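Local coordinates for ethylbenzene dehydrogenase beta-subunit (Aromatoleum aromaticum, PDB 2IVF), which is the iron-sulfur subunit of a three-chain enzyme, carrying three SF4 clusters and one F3S cluster that probably pass electrons along the complex, at residues C151-N156 and N174-V179; Q18-I23 and G238-T243; D67-G72 and P259-Y264; F145-M150 and I270-P275. All blocks are in the same frame, centred on the assembly; numbering follows the deposited sequence.

Contact 1. Residues C151-N156 and N174-V179. With SF4 (iron/sulfur cluster), chain S.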
loop_
_atom_site.group_PDB
_atom_site.type_symbol
_atom_site.label_atom_id
_atom_site.label_comp_id
_atom_site.label_asym_id
_atom_site.label_seq_id
_atom_site.Cartn_x
_atom_site.Cartn_y
_atom_site.Cartn_z
ATOM N N CYS B 151 -7.352 9.159 20.411
ATOM C CA CYS B 151 -7.844 9.517 21.740
ATOM C C CYS B 151 -9.356 9.615 21.627
ATOM O O CYS B 151 -9.884 10.135 20.650
ATOM C CB CYS B 151 -7.255 10.814 22.263
ATOM S SG CYS B 151 -8.177 11.566 23.621
ATOM N N ASN B 152 -10.043 9.115 22.648
ATOM C CA ASN B 152 -11.484 9.065 22.663
ATOM C C ASN B 152 -12.145 10.351 23.159
ATOM O O ASN B 152 -13.356 10.427 23.184
ATOM C CB ASN B 152 -11.946 7.834 23.488
ATOM C CG ASN B 152 -11.430 6.556 22.918
ATOM O OD1 ASN B 152 -11.820 6.175 21.803
ATOM N ND2 ASN B 152 -10.469 5.938 23.594
ATOM N N HIS B 153 -11.364 11.343 23.592
ATOM C CA HIS B 153 -11.904 12.578 24.147
ATOM C C HIS B 153 -13.039 12.332 25.080
ATOM O O HIS B 153 -14.140 12.902 24.980
ATOM C CB HIS B 153 -12.213 13.571 23.037
ATOM C CG HIS B 153 -11.004 13.895 22.245
ATOM N ND1 HIS B 153 -10.059 14.804 22.680
ATOM C CD2 HIS B 153 -10.504 13.344 21.112
ATOM C CE1 HIS B 153 -9.063 14.840 21.817
ATOM N NE2 HIS B 153 -9.314 13.974 20.850
ATOM N N CYS B 154 -12.705 11.469 26.042
ATOM C CA CYS B 154 -13.632 10.935 26.989
ATOM C C CYS B 154 -14.435 11.979 27.740
ATOM O O CYS B 154 -13.989 13.112 27.986
ATOM C CB CYS B 154 -12.857 10.055 27.972
ATOM S SG CYS B 154 -11.937 8.753 27.139
ATOM N N THR B 155 -15.629 11.567 28.129
ATOM C CA THR B 155 -16.495 12.394 28.993
ATOM C C THR B 155 -15.997 12.374 30.421
ATOM O O THR B 155 -16.120 13.362 31.149
ATOM C CB THR B 155 -17.921 11.823 28.955
ATOM O OG1 THR B 155 -18.395 11.857 27.606
ATOM C CG2 THR B 155 -18.853 12.595 29.852
ATOM N N ASN B 156 -15.432 11.236 30.844
ATOM C CA ASN B 156 -14.837 11.147 32.171
ATOM C C ASN B 156 -13.377 10.736 32.047
ATOM O O ASN B 156 -13.030 9.597 32.363
ATOM C CB ASN B 156 -15.594 10.168 33.024
ATOM C CG ASN B 156 -14.988 10.023 34.399
ATOM O OD1 ASN B 156 -14.564 11.015 34.989
ATOM N ND2 ASN B 156 -14.896 8.773 34.909
ATOM N N ASN B 174 -16.285 21.909 22.898
ATOM C CA ASN B 174 -16.314 20.774 21.971
ATOM C C ASN B 174 -15.840 19.408 22.517
ATOM O O ASN B 174 -15.774 18.408 21.771
ATOM C CB ASN B 174 -15.505 21.146 20.738
ATOM C CG ASN B 174 -14.090 21.609 21.076
ATOM O OD1 ASN B 174 -13.505 21.190 22.073
ATOM N ND2 ASN B 174 -13.546 22.500 20.250
ATOM N N GLY B 175 -15.508 19.387 23.803
ATOM C CA GLY B 175 -15.103 18.179 24.527
ATOM C C GLY B 175 -13.709 17.685 24.219
ATOM O O GLY B 175 -13.346 16.589 24.632
ATOM N N ILE B 176 -12.911 18.491 23.524
ATOM C CA ILE B 176 -11.535 18.098 23.215
ATOM C C ILE B 176 -10.683 18.143 24.468
ATOM O O ILE B 176 -10.711 19.153 25.237
ATOM C CB ILE B 176 -10.919 18.994 22.122
ATOM C CG1 ILE B 176 -11.714 18.838 20.808
ATOM C CG2 ILE B 176 -9.453 18.610 21.864
ATOM C CD1 ILE B 176 -11.285 19.848 19.688
ATOM N N VAL B 177 -9.983 17.027 24.700
ATOM C CA VAL B 177 -9.120 16.865 25.863
ATOM C C VAL B 177 -7.711 17.187 25.412
ATOM O O VAL B 177 -7.244 16.699 24.396
ATOM C CB VAL B 177 -9.209 15.440 26.443
ATOM C CG1 VAL B 177 -8.194 15.265 27.618
ATOM C CG2 VAL B 177 -10.638 15.168 26.874
ATOM N N LEU B 178 -7.068 18.086 26.123
ATOM C CA LEU B 178 -5.736 18.545 25.740
ATOM C C LEU B 178 -4.756 18.538 26.913
ATOM O O LEU B 178 -5.134 18.756 28.063
ATOM C CB LEU B 178 -5.814 19.990 25.168
ATOM C CG LEU B 178 -6.592 20.127 23.832
ATOM C CD1 LEU B 178 -6.787 21.600 23.540
ATOM C CD2 LEU B 178 -5.906 19.439 22.633
ATOM N N VAL B 179 -3.489 18.334 26.583
ATOM C CA VAL B 179 -2.368 18.514 27.523
ATOM C C VAL B 179 -1.736 19.878 27.250
ATOM O O VAL B 179 -1.160 20.098 26.185
ATOM C CB VAL B 179 -1.263 17.433 27.336
ATOM C CG1 VAL B 179 -0.076 17.745 28.311
ATOM C CG2 VAL B 179 -1.801 16.023 27.552
HETATM FE FE1 SF4 S . -7.169 8.456 27.326
HETATM FE FE2 SF4 S . -7.685 10.851 28.285
HETATM FE FE3 SF4 S . -9.724 9.297 27.305
HETATM FE FE4 SF4 S . -7.896 10.368 25.563
HETATM S S1 SF4 S . -9.398 11.521 26.892
HETATM S S2 SF4 S . -8.652 8.188 25.632
HETATM S S3 SF4 S . -6.023 10.357 26.836
HETATM S S4 SF4 S . -8.460 8.878 29.186
#
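His153 meets Val177 edge-on: the backbone N of Val177 donates to ring atom ND1 at 3.0 Å, almost straight (175°) and close to the ring plane. CG of His153 stands beside its own backbone N, anti to the carbonyl carbon (chi1 -59°), and Cys151 SG lies over the ring centre, 3.7 Å above the plane. The same SG accepts the N-H of His153 at 3.2 Å while it binds iron FE4 of the SF4 cluster at 2.3 Å. Such an N-H...S bond to a ligating cysteine would be expected to draw charge from the thiolate. Cys154 SG holds the neighbouring iron, FE3, also at 2.3 Å, giving the Cys-x-x-Cys spacing familiar from ferredoxin-like cluster loops.

Val177 suits its place because its branched, apolar side chain leans on the cluster: CG2, beside the backbone N and anti to the carbonyl carbon, lies 3.9 Å from cluster sulfur S1. Gly175 takes a positive phi, easy for glycine, and its O lies 3.6 Å from His153 CB.

Strand 177-179 pairs antiparallel with strand 168-170, whose Lys170 NZ reaches the carbonyls of both Cys154 and Gly175. Helix 215-218 packs Tyr215 against Ile176 and Leu178, while Lys210 of strand 207-210 touches His153 and Cys151.

Contact 2. Residues Q18-I23 and G238-T243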
loop_
_atom_site.group_PDB
_atom_site.type_symbol
_atom_site.label_atom_id
_atom_site.label_comp_id
_atom_site.label_asym_id
_atom_site.label_seq_id
_atom_site.Cartn_x
_atom_site.Cartn_y
_atom_site.Cartn_z
ATOM N N GLN B 18 -19.834 17.748 22.558
ATOM C CA GLN B 18 -18.826 16.730 22.430
ATOM C C GLN B 18 -18.683 16.350 20.972
ATOM O O GLN B 18 -19.639 15.843 20.368
ATOM C CB GLN B 18 -19.246 15.496 23.203
ATOM C CG GLN B 18 -18.252 14.362 23.153
ATOM C CD GLN B 18 -16.921 14.690 23.810
ATOM O OE1 GLN B 18 -16.871 15.046 24.990
ATOM N NE2 GLN B 18 -15.825 14.555 23.055
ATOM N N LEU B 19 -17.493 16.587 20.444
ATOM C CA LEU B 19 -17.114 16.067 19.154
ATOM C C LEU B 19 -16.907 14.580 19.250
ATOM O O LEU B 19 -16.294 14.094 20.179
ATOM C CB LEU B 19 -15.852 16.765 18.639
ATOM C CG LEU B 19 -16.023 18.228 18.175
ATOM C CD1 LEU B 19 -14.686 18.944 17.823
ATOM C CD2 LEU B 19 -16.953 18.274 16.986
ATOM N N VAL B 20 -17.446 13.869 18.277
ATOM C CA VAL B 20 -17.324 12.427 18.205
ATOM C C VAL B 20 -16.985 11.977 16.807
ATOM O O VAL B 20 -17.237 12.684 15.809
ATOM C CB VAL B 20 -18.589 11.698 18.672
ATOM C CG1 VAL B 20 -19.102 12.259 20.051
ATOM C CG2 VAL B 20 -19.622 11.737 17.641
ATOM N N THR B 21 -16.345 10.802 16.760
ATOM C CA THR B 21 -16.058 10.138 15.532
ATOM C C THR B 21 -16.734 8.775 15.581
ATOM O O THR B 21 -16.788 8.109 16.621
ATOM C CB THR B 21 -14.536 9.939 15.331
ATOM O OG1 THR B 21 -13.880 11.213 15.087
ATOM C CG2 THR B 21 -14.288 9.008 14.133
ATOM N N VAL B 22 -17.280 8.378 14.466
ATOM C CA VAL B 22 -17.753 7.018 14.278
ATOM C C VAL B 22 -16.807 6.355 13.271
ATOM O O VAL B 22 -16.451 6.946 12.241
ATOM C CB VAL B 22 -19.181 6.974 13.731
ATOM C CG1 VAL B 22 -19.537 5.575 13.190
ATOM C CG2 VAL B 22 -20.162 7.438 14.834
ATOM N N ILE B 23 -16.406 5.124 13.556
ATOM C CA ILE B 23 -15.511 4.368 12.651
ATOM C C ILE B 23 -16.195 3.076 12.293
ATOM O O ILE B 23 -16.558 2.312 13.174
ATOM C CB ILE B 23 -14.180 4.035 13.357
ATOM C CG1 ILE B 23 -13.523 5.358 13.809
ATOM C CG2 ILE B 23 -13.286 3.092 12.492
ATOM C CD1 ILE B 23 -12.160 5.237 14.536
ATOM N N GLY B 238 -18.592 14.657 13.930
ATOM C CA GLY B 238 -19.467 15.766 14.221
ATOM C C GLY B 238 -19.781 15.872 15.684
ATOM O O GLY B 238 -19.202 15.160 16.475
ATOM N N TYR B 239 -20.742 16.732 16.009
ATOM C CA TYR B 239 -21.216 16.901 17.385
ATOM C C TYR B 239 -22.284 15.866 17.695
ATOM O O TYR B 239 -23.258 15.710 16.957
ATOM C CB TYR B 239 -21.798 18.266 17.595
ATOM C CG TYR B 239 -20.776 19.368 17.519
ATOM C CD1 TYR B 239 -19.888 19.617 18.584
ATOM C CD2 TYR B 239 -20.686 20.161 16.404
ATOM C CE1 TYR B 239 -18.964 20.652 18.513
ATOM C CE2 TYR B 239 -19.782 21.205 16.339
ATOM C CZ TYR B 239 -18.940 21.449 17.381
ATOM O OH TYR B 239 -18.043 22.479 17.248
ATOM N N LEU B 240 -22.126 15.202 18.828
ATOM C CA LEU B 240 -23.040 14.143 19.206
ATOM C C LEU B 240 -24.508 14.647 19.356
ATOM O O LEU B 240 -25.458 13.875 19.126
ATOM C CB LEU B 240 -22.546 13.480 20.496
ATOM C CG LEU B 240 -23.298 12.268 21.020
ATOM C CD1 LEU B 240 -23.181 11.110 20.101
ATOM C CD2 LEU B 240 -22.775 11.896 22.366
ATOM N N ASP B 241 -24.680 15.920 19.714
ATOM C CA ASP B 241 -26.000 16.531 19.903
ATOM C C ASP B 241 -26.644 17.012 18.620
ATOM O O ASP B 241 -27.814 17.388 18.620
ATOM C CB ASP B 241 -25.905 17.741 20.846
ATOM C CG ASP B 241 -25.010 18.823 20.296
ATOM O OD1 ASP B 241 -25.448 19.609 19.435
ATOM O OD2 ASP B 241 -23.845 18.889 20.709
ATOM N N ASP B 242 -25.882 17.029 17.531
ATOM C CA ASP B 242 -26.374 17.518 16.238
ATOM C C ASP B 242 -27.214 16.401 15.628
ATOM O O ASP B 242 -26.689 15.427 15.117
ATOM C CB ASP B 242 -25.194 17.909 15.330
ATOM C CG ASP B 242 -25.592 18.161 13.892
ATOM O OD1 ASP B 242 -26.796 18.245 13.598
ATOM O OD2 ASP B 242 -24.673 18.234 13.037
ATOM N N THR B 243 -28.529 16.576 15.659
ATOM C CA THR B 243 -29.434 15.487 15.318
ATOM C C THR B 243 -29.439 15.229 13.801
ATOM O O THR B 243 -29.912 14.211 13.354
ATOM C CB THR B 243 -30.859 15.764 15.815
ATOM O OG1 THR B 243 -31.322 16.959 15.203
ATOM C CG2 THR B 243 -30.873 15.953 17.338
HETATM O O HOH W 1 -22.693 17.116 21.949
#
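Leu19 and Tyr239 face each other as a non-hydrogen-bonded antiparallel pair, and Val20 with Gly238 forms the hydrogen-bonded pair next to it; strand 235-239, outermost in this chain's mixed sheet, thus lies beside strand 19-24. Backbone bonds come first: Val20 N gives to Gly238 O at 2.8 Å, Gly238 N returns one to Val20 O at 3.0 Å, and Leu240 N reaches Gln18 O at 3.0 Å just as the chain enters a type I turn from Tyr239 to Asp242. Glycine fits position 238, where a CB would be jammed against the preceding carbonyl oxygen.

Apolar contacts lie on both faces. The side chains of Leu19 and Tyr239 run side by side. Leu19 CG, anti to the carbonyl carbon (chi1 -72°), stands close to the ring, and CD2 makes a CH-pi contact 3.6 Å from the Tyr239 ring centroid, 17° off the normal. On the other face the short branched side chain of Val20 packs on Val247 of helix 246-253 and on Leu240, with Val20 CG1 3.7 Å from Leu240 CB.

Polar groups close the strand end. A water accepts from Gln18 N at 3.0 Å and donates to Asp241 OD2. Gln18 NE2 folds back to Leu19 O at 3.0 Å, with OE1 taken by Lys170. Arg17 adds a salt bridge to Asp241 and a cation-pi contact to Tyr239.

Backbone bonds therefore set the register, apolar contacts cover both faces, and water and the Arg17-Asp241 charge pair gather where strand gives way to turn.

Contact 3. Residues D67-G72 and P259-Y264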
loop_
_atom_site.group_PDB
_atom_site.type_symbol
_atom_site.label_atom_id
_atom_site.label_comp_id
_atom_site.label_asym_id
_atom_site.label_seq_id
_atom_site.Cartn_x
_atom_site.Cartn_y
_atom_site.Cartn_z
ATOM N N ASP B 67 -0.046 -4.358 23.873
ATOM C CA ASP B 67 -0.694 -4.895 25.025
ATOM C C ASP B 67 -1.290 -3.796 25.864
ATOM O O ASP B 67 -1.317 -3.922 27.051
ATOM C CB ASP B 67 0.266 -5.783 25.835
ATOM C CG ASP B 67 0.543 -7.121 25.147
ATOM O OD1 ASP B 67 -0.280 -7.545 24.330
ATOM O OD2 ASP B 67 1.574 -7.748 25.434
ATOM N N TYR B 68 -1.787 -2.728 25.246
ATOM C CA TYR B 68 -2.396 -1.606 26.017
ATOM C C TYR B 68 -3.528 -2.068 26.950
ATOM O O TYR B 68 -3.804 -1.470 28.022
ATOM C CB TYR B 68 -2.908 -0.529 25.058
ATOM C CG TYR B 68 -4.302 -0.722 24.478
ATOM C CD1 TYR B 68 -4.515 -1.414 23.297
ATOM C CD2 TYR B 68 -5.417 -0.206 25.135
ATOM C CE1 TYR B 68 -5.784 -1.577 22.767
ATOM C CE2 TYR B 68 -6.675 -0.354 24.635
ATOM C CZ TYR B 68 -6.871 -1.033 23.441
ATOM O OH TYR B 68 -8.140 -1.151 22.982
ATOM N N GLU B 69 -4.198 -3.139 26.528
ATOM C CA GLU B 69 -5.342 -3.718 27.273
ATOM C C GLU B 69 -4.892 -4.428 28.507
ATOM O O GLU B 69 -5.732 -4.831 29.329
ATOM C CB GLU B 69 -6.160 -4.680 26.357
ATOM C CG GLU B 69 -6.769 -4.003 25.197
ATOM C CD GLU B 69 -7.285 -4.940 24.091
ATOM O OE1 GLU B 69 -6.505 -5.780 23.653
ATOM O OE2 GLU B 69 -8.463 -4.809 23.646
ATOM N N ARG B 70 -3.578 -4.594 28.663
ATOM C CA ARG B 70 -3.018 -5.159 29.889
ATOM C C ARG B 70 -2.357 -4.115 30.786
ATOM O O ARG B 70 -1.792 -4.475 31.795
ATOM C CB ARG B 70 -1.964 -6.204 29.541
ATOM C CG ARG B 70 -2.476 -7.288 28.624
ATOM C CD ARG B 70 -1.776 -8.599 28.884
ATOM N NE ARG B 70 -2.685 -9.687 28.509
ATOM C CZ ARG B 70 -2.414 -10.650 27.621
ATOM N NH1 ARG B 70 -1.226 -10.711 27.001
ATOM N NH2 ARG B 70 -3.342 -11.574 27.360
ATOM N N LYS B 71 -2.403 -2.849 30.419
ATOM C CA LYS B 71 -1.581 -1.851 31.080
ATOM C C LYS B 71 -2.333 -0.966 32.093
ATOM O O LYS B 71 -1.823 0.079 32.533
ATOM C CB LYS B 71 -0.781 -1.071 30.065
ATOM C CG LYS B 71 0.310 -1.944 29.392
ATOM C CD LYS B 71 1.158 -1.118 28.421
ATOM C CE LYS B 71 2.428 -1.847 28.016
ATOM N NZ LYS B 71 2.213 -3.265 27.738
ATOM N N GLY B 72 -3.544 -1.372 32.454
ATOM C CA GLY B 72 -4.251 -0.720 33.543
ATOM C C GLY B 72 -4.738 0.688 33.241
ATOM O O GLY B 72 -4.879 1.068 32.092
ATOM N N PRO B 259 -18.981 2.061 21.773
ATOM C CA PRO B 259 -17.742 2.475 22.357
ATOM C C PRO B 259 -16.757 1.363 22.533
ATOM O O PRO B 259 -17.125 0.201 22.783
ATOM C CB PRO B 259 -18.157 2.998 23.744
ATOM C CG PRO B 259 -19.350 2.270 24.079
ATOM C CD PRO B 259 -20.078 2.087 22.749
ATOM N N LEU B 260 -15.489 1.714 22.415
ATOM C CA LEU B 260 -14.442 0.742 22.658
ATOM C C LEU B 260 -14.139 0.655 24.171
ATOM O O LEU B 260 -13.798 1.650 24.833
ATOM C CB LEU B 260 -13.197 1.055 21.796
ATOM C CG LEU B 260 -11.917 0.227 22.050
ATOM C CD1 LEU B 260 -12.100 -1.208 21.605
ATOM C CD2 LEU B 260 -10.683 0.881 21.335
ATOM N N HIS B 261 -14.305 -0.528 24.741
ATOM C CA HIS B 261 -13.940 -0.763 26.127
ATOM C C HIS B 261 -14.597 0.253 27.090
ATOM O O HIS B 261 -13.930 0.837 27.936
ATOM C CB HIS B 261 -12.414 -0.743 26.297
ATOM C CG HIS B 261 -11.708 -1.984 25.806
ATOM N ND1 HIS B 261 -12.022 -3.254 26.251
ATOM C CD2 HIS B 261 -10.664 -2.128 24.970
ATOM C CE1 HIS B 261 -11.195 -4.125 25.694
ATOM N NE2 HIS B 261 -10.374 -3.464 24.899
ATOM N N ALA B 262 -15.907 0.437 26.975
ATOM C CA ALA B 262 -16.657 1.314 27.879
ATOM C C ALA B 262 -16.483 0.891 29.344
ATOM O O ALA B 262 -16.695 1.715 30.263
ATOM C CB ALA B 262 -18.117 1.310 27.506
ATOM N N GLU B 263 -16.154 -0.394 29.572
ATOM C CA GLU B 263 -15.938 -0.893 30.938
ATOM C C GLU B 263 -14.729 -0.272 31.616
ATOM O O GLU B 263 -14.592 -0.384 32.822
ATOM C CB GLU B 263 -15.854 -2.421 31.034
ATOM C CG GLU B 263 -14.593 -3.047 30.509
ATOM C CD GLU B 263 -14.540 -3.143 28.995
ATOM O OE1 GLU B 263 -15.444 -2.640 28.282
ATOM O OE2 GLU B 263 -13.580 -3.766 28.506
ATOM N N TYR B 264 -13.874 0.387 30.847
ATOM C CA TYR B 264 -12.783 1.168 31.412
ATOM C C TYR B 264 -13.218 2.441 32.132
ATOM O O TYR B 264 -12.382 3.102 32.798
ATOM C CB TYR B 264 -11.748 1.505 30.346
ATOM C CG TYR B 264 -11.026 0.345 29.693
ATOM C CD1 TYR B 264 -11.123 -0.962 30.161
ATOM C CD2 TYR B 264 -10.203 0.571 28.626
ATOM C CE1 TYR B 264 -10.429 -1.999 29.536
ATOM C CE2 TYR B 264 -9.523 -0.442 28.007
ATOM C CZ TYR B 264 -9.627 -1.728 28.470
ATOM O OH TYR B 264 -8.930 -2.728 27.803
HETATM O O HOH W 2 -8.876 -5.052 28.815
#
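Glu69 and His261 form a His-carboxylate hydrogen bond that ties two loops together: His261 NE2 donates to Glu69 OE2 at 2.7 Å (168° at the hydrogen). OE2 lies in the imidazole plane and accepts on its anti lone pair, while the carboxylate plane stands 75° from the ring. The other ring nitrogen, ND1, donates a hydrogen bond to Glu263 OE2 at 2.8 Å, on the syn side, so histidine's two N-H groups bridge two acids, an environment consistent with a protonated imidazole.

Each loop carries a short 3-10 segment, 68-70 and 262-264. Tyr68 and Glu69 of the first and Tyr264 of the second reach the opposite segment, where His261 and Leu260 precede the second turn. Glu69 CG, anti to the carbonyl carbon (chi1 -63°), meets the Tyr264 hydroxyl, which sits 3.2 Å above the centre of the His261 ring and shares a water with Glu69 O. Tyr68 approaches tip to tip: its OH is 3.4 Å from His261 CD2, at the imidazole edge, and 3.6 Å from Leu260 CD2. The CA atoms of Glu69 and His261 are 9.2 Å apart, a separation that long side chains can span. Leu301 of helix 295-302 touches Glu69, Leu260 and His261.

Contact 4. Residues F145-M150 and I270-P275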
loop_
_atom_site.group_PDB
_atom_site.type_symbol
_atom_site.label_atom_id
_atom_site.label_comp_id
_atom_site.label_asym_id
_atom_site.label_seq_id
_atom_site.Cartn_x
_atom_site.Cartn_y
_atom_site.Cartn_z
ATOM N N PHE B 145 -9.991 -8.145 11.441
ATOM C CA PHE B 145 -10.461 -6.893 10.877
ATOM C C PHE B 145 -9.456 -5.850 11.352
ATOM O O PHE B 145 -8.590 -6.176 12.173
ATOM C CB PHE B 145 -11.892 -6.563 11.334
ATOM C CG PHE B 145 -12.084 -6.519 12.796
ATOM C CD1 PHE B 145 -12.453 -7.663 13.491
ATOM C CD2 PHE B 145 -11.905 -5.341 13.518
ATOM C CE1 PHE B 145 -12.660 -7.648 14.841
ATOM C CE2 PHE B 145 -12.083 -5.321 14.881
ATOM C CZ PHE B 145 -12.489 -6.487 15.554
ATOM N N TYR B 146 -9.572 -4.612 10.857
ATOM C CA TYR B 146 -8.634 -3.566 11.180
ATOM C C TYR B 146 -9.260 -2.589 12.136
ATOM O O TYR B 146 -10.463 -2.261 12.019
ATOM C CB TYR B 146 -8.150 -2.897 9.910
ATOM C CG TYR B 146 -7.497 -3.874 8.964
ATOM C CD1 TYR B 146 -6.250 -4.407 9.267
ATOM C CD2 TYR B 146 -8.102 -4.241 7.765
ATOM C CE1 TYR B 146 -5.641 -5.321 8.423
ATOM C CE2 TYR B 146 -7.465 -5.147 6.859
ATOM C CZ TYR B 146 -6.231 -5.662 7.212
ATOM O OH TYR B 146 -5.608 -6.539 6.356
ATOM N N LEU B 147 -8.475 -2.141 13.117
ATOM C CA LEU B 147 -9.027 -1.368 14.204
ATOM C C LEU B 147 -8.268 -0.053 14.374
ATOM O O LEU B 147 -7.139 -0.028 14.895
ATOM C CB LEU B 147 -8.970 -2.190 15.486
ATOM C CG LEU B 147 -9.523 -1.480 16.746
ATOM C CD1 LEU B 147 -10.984 -1.059 16.521
ATOM C CD2 LEU B 147 -9.384 -2.368 18.031
ATOM N N ALA B 148 -8.901 1.010 13.877
ATOM C CA ALA B 148 -8.423 2.373 13.985
ATOM C C ALA B 148 -8.803 2.952 15.307
ATOM O O ALA B 148 -9.934 2.767 15.804
ATOM C CB ALA B 148 -8.959 3.266 12.818
ATOM N N ARG B 149 -7.853 3.665 15.894
ATOM C CA ARG B 149 -8.037 4.229 17.193
ATOM C C ARG B 149 -7.332 5.572 17.292
ATOM O O ARG B 149 -6.293 5.789 16.664
ATOM C CB ARG B 149 -7.498 3.293 18.270
ATOM C CG ARG B 149 -8.264 1.969 18.408
ATOM C CD ARG B 149 -7.579 1.037 19.341
ATOM N NE ARG B 149 -7.515 1.750 20.600
ATOM C CZ ARG B 149 -6.454 1.877 21.374
ATOM N NH1 ARG B 149 -5.318 1.293 21.088
ATOM N NH2 ARG B 149 -6.540 2.622 22.468
ATOM N N MET B 150 -7.886 6.437 18.115
ATOM C CA MET B 150 -7.251 7.692 18.468
ATOM C C MET B 150 -7.629 7.957 19.917
ATOM O O MET B 150 -8.230 7.095 20.572
ATOM C CB MET B 150 -7.776 8.854 17.595
ATOM C CG MET B 150 -7.850 8.613 16.131
ATOM S SD MET B 150 -9.387 7.859 15.534
ATOM C CE MET B 150 -10.459 9.326 15.584
ATOM N N ILE B 270 -15.331 7.948 20.817
ATOM C CA ILE B 270 -15.287 7.332 19.514
ATOM C C ILE B 270 -16.183 6.084 19.532
ATOM O O ILE B 270 -16.207 5.351 20.521
ATOM C CB ILE B 270 -13.869 6.970 19.151
ATOM C CG1 ILE B 270 -13.046 8.290 19.065
ATOM C CG2 ILE B 270 -13.842 6.203 17.799
ATOM C CD1 ILE B 270 -11.536 8.033 18.815
ATOM N N TYR B 271 -16.912 5.860 18.435
ATOM C CA TYR B 271 -17.884 4.780 18.371
ATOM C C TYR B 271 -17.658 3.985 17.112
ATOM O O TYR B 271 -17.419 4.542 16.051
ATOM C CB TYR B 271 -19.304 5.315 18.460
ATOM C CG TYR B 271 -19.532 6.153 19.689
ATOM C CD1 TYR B 271 -19.145 7.494 19.728
ATOM C CD2 TYR B 271 -20.147 5.613 20.819
ATOM C CE1 TYR B 271 -19.343 8.258 20.887
ATOM C CE2 TYR B 271 -20.330 6.352 21.956
ATOM C CZ TYR B 271 -19.951 7.668 21.987
ATOM O OH TYR B 271 -20.199 8.324 23.151
ATOM N N TYR B 272 -17.776 2.683 17.250
ATOM C CA TYR B 272 -17.394 1.751 16.215
ATOM C C TYR B 272 -18.599 0.934 15.763
ATOM O O TYR B 272 -19.372 0.457 16.581
ATOM C CB TYR B 272 -16.347 0.787 16.756
ATOM C CG TYR B 272 -15.032 1.442 17.028
ATOM C CD1 TYR B 272 -14.790 2.057 18.263
ATOM C CD2 TYR B 272 -14.005 1.399 16.096
ATOM C CE1 TYR B 272 -13.574 2.641 18.518
ATOM C CE2 TYR B 272 -12.805 2.014 16.322
ATOM C CZ TYR B 272 -12.587 2.625 17.529
ATOM O OH TYR B 272 -11.378 3.205 17.790
ATOM N N VAL B 273 -18.801 0.869 14.454
ATOM C CA VAL B 273 -19.757 -0.093 13.850
ATOM C C VAL B 273 -19.010 -1.423 13.769
ATOM O O VAL B 273 -17.974 -1.542 13.074
ATOM C CB VAL B 273 -20.250 0.321 12.454
ATOM C CG1 VAL B 273 -21.338 -0.642 11.979
ATOM C CG2 VAL B 273 -20.784 1.788 12.472
ATOM N N PRO B 274 -19.511 -2.434 14.495
ATOM C CA PRO B 274 -18.749 -3.666 14.551
ATOM C C PRO B 274 -18.826 -4.410 13.217
ATOM O O PRO B 274 -19.808 -4.264 12.454
ATOM C CB PRO B 274 -19.437 -4.444 15.686
ATOM C CG PRO B 274 -20.836 -3.997 15.686
ATOM C CD PRO B 274 -20.741 -2.519 15.319
ATOM N N PRO B 275 -17.821 -5.263 12.967
ATOM C CA PRO B 275 -17.730 -5.977 11.738
ATOM C C PRO B 275 -18.667 -7.150 11.674
ATOM O O PRO B 275 -18.734 -7.954 12.612
ATOM C CB PRO B 275 -16.271 -6.453 11.715
ATOM C CG PRO B 275 -15.916 -6.672 13.104
ATOM C CD PRO B 275 -16.723 -5.617 13.889
HETATM O O HOH W 3 -10.345 4.794 19.793
#
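Tyr272 points its hydroxyl at strand 141-149, where OH donates to Ala148 O, which lies near the ring plane at its edge; the 2.5 Å separation is very short and its exact length is doubtful. A water also donates to Tyr272 OH at 2.8 Å and to Met150 O at 3.2 Å, so the buried hydroxyl both gives and receives a bond. Leu147 crosses the tyrosine side chain at about a right angle, its CD1 methyl meeting Tyr272 CE2 at 3.6 Å, and Arg149 CG touches the hydroxyl while its guanidinium goes to the carbonyl of Tyr196.

The strands belong to different sheets, 141-149 to an antiparallel one and 270-273 to the mixed one. The axes of 145-149 and 270-273 come within 9.3 Å and run nearly antiparallel (165°), as in the face-to-face packing of two sheets, a spacing that aromatic and branched side chains fill.

At one end Pro275 CG lies over a face of the Phe145 ring, 3.8 Å from the centroid and 18° off the normal, a CH-pi contact that the rigid proline ring makes well. At the other, Met150 bends at chi2 and again at chi3 (77°), which places CE against Ile270 CD1 at 3.6 Å, the two chains crossing at about a right angle; flexible methionine also touches an SF4 cluster.

How the contacts relate
Contacts 2 and 4 share the mixed sheet: strands 19-24 and 270-273 are neighbours there, and Ile23 N to Tyr271 O is 2.8 Å, probably a hydrogen bond. Contact 1 meets contact 2 at Asn174 O and Leu19 N, also 2.8 Å apart, and packs on contact 4 through Ile270. Contact 3 joins contact 4 through Arg149, with Tyr68 CE1 and Arg149 NH1 3.4 Å apart in a cation-pi contact, whereas the nearest atoms of contacts 1 and 3 are about 5 Å apart. Contact 1 binds one SF4 cluster, Ala148 and Met150 of contact 4 touch the two others, and the Val177 side chain lies about 9 Å from F3S.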